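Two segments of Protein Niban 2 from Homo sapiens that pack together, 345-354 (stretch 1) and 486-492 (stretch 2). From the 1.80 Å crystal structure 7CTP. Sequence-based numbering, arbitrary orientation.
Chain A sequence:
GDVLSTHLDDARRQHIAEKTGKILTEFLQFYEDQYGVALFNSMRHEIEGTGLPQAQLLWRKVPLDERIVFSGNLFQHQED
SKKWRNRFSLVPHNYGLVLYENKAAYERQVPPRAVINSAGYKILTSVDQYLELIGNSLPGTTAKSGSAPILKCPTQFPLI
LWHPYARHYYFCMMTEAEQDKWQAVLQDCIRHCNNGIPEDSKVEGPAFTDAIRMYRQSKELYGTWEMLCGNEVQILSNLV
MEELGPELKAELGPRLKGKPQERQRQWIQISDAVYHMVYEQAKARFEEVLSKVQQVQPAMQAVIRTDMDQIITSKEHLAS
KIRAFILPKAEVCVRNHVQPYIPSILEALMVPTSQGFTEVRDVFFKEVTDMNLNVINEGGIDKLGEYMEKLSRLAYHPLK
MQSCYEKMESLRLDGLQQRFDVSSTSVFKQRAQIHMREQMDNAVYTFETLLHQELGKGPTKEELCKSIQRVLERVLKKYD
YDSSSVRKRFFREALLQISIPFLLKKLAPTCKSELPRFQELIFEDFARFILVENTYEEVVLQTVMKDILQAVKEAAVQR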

# COMPACT_ATOMS: atom_id res chain seq x y z
N ILE A 345 -20.39 5.02 -6.59
CA ILE A 345 -19.08 4.60 -6.10
C ILE A 345 -18.23 5.81 -5.75
O ILE A 345 -17.58 5.84 -4.70
N LEU A 346 -18.25 6.83 -6.60
CA LEU A 346 -17.52 8.06 -6.32
C LEU A 346 -18.01 8.71 -5.03
O LEU A 346 -17.20 9.15 -4.20
N GLU A 347 -19.33 8.76 -4.83
CA GLU A 347 -19.88 9.34 -3.61
C GLU A 347 -19.38 8.60 -2.37
O GLU A 347 -19.01 9.22 -1.37
N ALA A 348 -19.36 7.26 -2.44
CA ALA A 348 -18.91 6.47 -1.30
C ALA A 348 -17.46 6.78 -0.95
O ALA A 348 -17.07 6.77 0.22
N LEU A 349 -16.63 7.04 -1.96
CA LEU A 349 -15.22 7.31 -1.72
C LEU A 349 -14.98 8.75 -1.30
O LEU A 349 -14.08 9.03 -0.50
N MET A 350 -15.77 9.67 -1.85
CA MET A 350 -15.48 11.09 -1.70
C MET A 350 -15.71 11.56 -0.27
O MET A 350 -14.92 12.35 0.26
N VAL A 351 -16.79 11.11 0.34
CA VAL A 351 -17.25 11.66 1.61
C VAL A 351 -16.20 11.41 2.70
O VAL A 351 -15.70 12.39 3.28
N PRO A 352 -15.81 10.16 3.00
CA PRO A 352 -14.80 9.99 4.06
C PRO A 352 -13.45 10.57 3.69
O PRO A 352 -12.78 11.15 4.56
N THR A 353 -13.04 10.45 2.43
CA THR A 353 -11.74 10.98 2.00
C THR A 353 -11.67 12.48 2.23
O THR A 353 -10.66 12.99 2.73
N SER A 354 -12.72 13.20 1.83
CA SER A 354 -12.72 14.65 1.97
C SER A 354 -12.80 15.06 3.44
O SER A 354 -12.17 16.05 3.84
N VAL A 486 -4.79 16.33 -5.22
CA VAL A 486 -4.51 14.97 -4.77
C VAL A 486 -5.79 14.15 -4.73
O VAL A 486 -5.81 12.99 -5.17
N ARG A 487 -6.88 14.73 -4.24
CA ARG A 487 -8.13 13.98 -4.15
C ARG A 487 -8.70 13.67 -5.52
O ARG A 487 -9.19 12.55 -5.75
N LYS A 488 -8.63 14.60 -6.47
CA LYS A 488 -9.16 14.30 -7.80
C LYS A 488 -8.40 13.15 -8.45
O LYS A 488 -9.01 12.27 -9.07
N ARG A 489 -7.07 13.16 -8.33
CA ARG A 489 -6.25 12.08 -8.87
C ARG A 489 -6.58 10.76 -8.19
O ARG A 489 -6.66 9.71 -8.84
N PHE A 490 -6.80 10.81 -6.87
CA PHE A 490 -7.10 9.61 -6.11
C PHE A 490 -8.45 9.03 -6.51
O PHE A 490 -8.59 7.81 -6.70
N PHE A 491 -9.46 9.89 -6.67
CA PHE A 491 -10.79 9.41 -7.06
C PHE A 491 -10.76 8.83 -8.47
O PHE A 491 -11.41 7.81 -8.74
N ARG A 492 -10.05 9.49 -9.39
CA ARG A 492 -9.92 8.99 -10.75
C ARG A 492 -9.23 7.64 -10.77
O ARG A 492 -9.71 6.70 -11.42

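What fills the centre of this contact between two helices running in roughly opposite directions (146°)? Phe491 does: it points toward stretch 1 with chi1 m and sits as a knob among Leu346, Leu349, Met350 and Thr353. Its ring reaches the backbone of Met350, with CZ 3.7 Å from Met350 CA.

Which apolar side chains wall the ring in? Leu349, t at chi1 and p at chi2, points toward stretch 2 and brings CD2 to 3.6 Å from Phe491 CD1, at the ring edge. The same methyl lies 3.9 Å from Phe490 CE2, bridging both aromatics. Leu346 has the same rotamer but leaves its backbone sideways; its end bends inward, placing CD1 3.7 Å from Phe491 CB. Met350, chi1 p, leads its end away, though its CB stays 4.1 Å from Phe491 CZ.

How does Thr353 fit beside two phenylalanines? Its m rotamer lets OG1 donate to Leu349 O at 2.7 Å, satisfying the hydroxyl within its own helix. OG1 also lies at the edge of the Phe490 ring (chi1 t), 3.7 Å from Phe490 CE2, and Thr353 CB lies 3.8 Å from Phe491 CE1, at the edge of that ring. Thr353 CG2 meets Arg487 CG at 4.0 Å.

Where does the contact turn polar? At Ser354, whose OG donates to Met350 O (3.0 Å) and accepts a weak hydrogen bond from Arg487 NH1 (3.0 Å). Arg487 NE and NH2 bond elsewhere in the structure.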

# COMPACT_ATOMS: atom_id res chain seq x y z
CB ILE A 345 -18.39 3.70 -7.14
CG1 ILE A 345 -19.18 2.41 -7.34
CG2 ILE A 345 -16.96 3.38 -6.69
CD1 ILE A 345 -18.76 1.63 -8.56
CB LEU A 346 -17.66 9.03 -7.50
CG LEU A 346 -16.93 10.37 -7.41
CD1 LEU A 346 -15.44 10.16 -7.20
CD2 LEU A 346 -17.18 11.17 -8.67
CB GLU A 347 -21.41 9.36 -3.63
CG GLU A 347 -22.01 10.18 -2.47
CD GLU A 347 -23.41 9.73 -2.05
OE1 GLU A 347 -24.17 9.22 -2.90
OE2 GLU A 347 -23.74 9.89 -0.86
CB ALA A 348 -19.08 4.98 -1.59
CB LEU A 349 -14.42 7.01 -2.98
CG LEU A 349 -12.91 6.92 -2.83
CD1 LEU A 349 -12.53 5.70 -2.00
CD2 LEU A 349 -12.29 6.86 -4.21
CB MET A 350 -16.36 11.88 -2.65
CG MET A 350 -17.84 11.82 -2.44
SD MET A 350 -18.73 13.34 -2.86
CE MET A 350 -18.38 14.34 -1.42
CB VAL A 351 -18.63 11.10 1.98
CG1 VAL A 351 -19.04 11.58 3.38
CG2 VAL A 351 -19.65 11.55 0.95
CB PRO A 352 -14.74 8.47 4.23
CG PRO A 352 -15.17 7.93 2.92
CD PRO A 352 -16.23 8.86 2.44
CB THR A 353 -11.49 10.67 0.53
OG1 THR A 353 -11.56 9.25 0.30
CG2 THR A 353 -10.11 11.18 0.11
CB SER A 354 -13.86 15.25 1.17
OG SER A 354 -13.66 14.99 -0.22
CB VAL A 486 -3.80 15.00 -3.41
CG1 VAL A 486 -3.76 13.59 -2.79
CG2 VAL A 486 -2.39 15.55 -3.56
CB ARG A 487 -9.14 14.73 -3.28
CG ARG A 487 -8.88 14.50 -1.79
CD ARG A 487 -9.91 15.21 -0.92
NE ARG A 487 -9.74 16.66 -0.98
CZ ARG A 487 -10.71 17.50 -1.28
NH1 ARG A 487 -11.92 17.03 -1.56
NH2 ARG A 487 -10.49 18.81 -1.31
CB LYS A 488 -9.11 15.52 -8.72
CG LYS A 488 -9.81 15.21 -10.07
CD LYS A 488 -9.17 15.89 -11.27
CE LYS A 488 -9.45 15.12 -12.57
NZ LYS A 488 -10.87 15.23 -13.04
CB ARG A 489 -4.77 12.41 -8.70
CG ARG A 489 -3.80 11.44 -9.37
CD ARG A 489 -2.36 11.78 -8.96
NE ARG A 489 -2.18 13.21 -8.74
CZ ARG A 489 -1.43 13.75 -7.78
NH1 ARG A 489 -0.77 12.98 -6.92
NH2 ARG A 489 -1.34 15.07 -7.68
CB PHE A 490 -7.07 9.94 -4.62
CG PHE A 490 -7.54 8.83 -3.72
CD1 PHE A 490 -6.82 7.65 -3.59
CD2 PHE A 490 -8.71 8.98 -2.98
CE1 PHE A 490 -7.27 6.64 -2.75
CE2 PHE A 490 -9.15 7.97 -2.14
CZ PHE A 490 -8.43 6.80 -2.03
CB PHE A 491 -11.81 10.54 -6.98
CG PHE A 491 -11.97 11.13 -5.61
CD1 PHE A 491 -11.80 10.37 -4.47
CD2 PHE A 491 -12.29 12.47 -5.47
CE1 PHE A 491 -11.95 10.94 -3.21
CE2 PHE A 491 -12.44 13.04 -4.23
CZ PHE A 491 -12.27 12.28 -3.10
CB ARG A 492 -9.15 10.02 -11.59
CG ARG A 492 -8.57 9.53 -12.92
CD ARG A 492 -7.34 10.37 -13.28
NE ARG A 492 -6.82 10.11 -14.62
CZ ARG A 492 -5.97 9.13 -14.92
NH1 ARG A 492 -5.55 8.98 -16.17
NH2 ARG A 492 -5.54 8.30 -13.98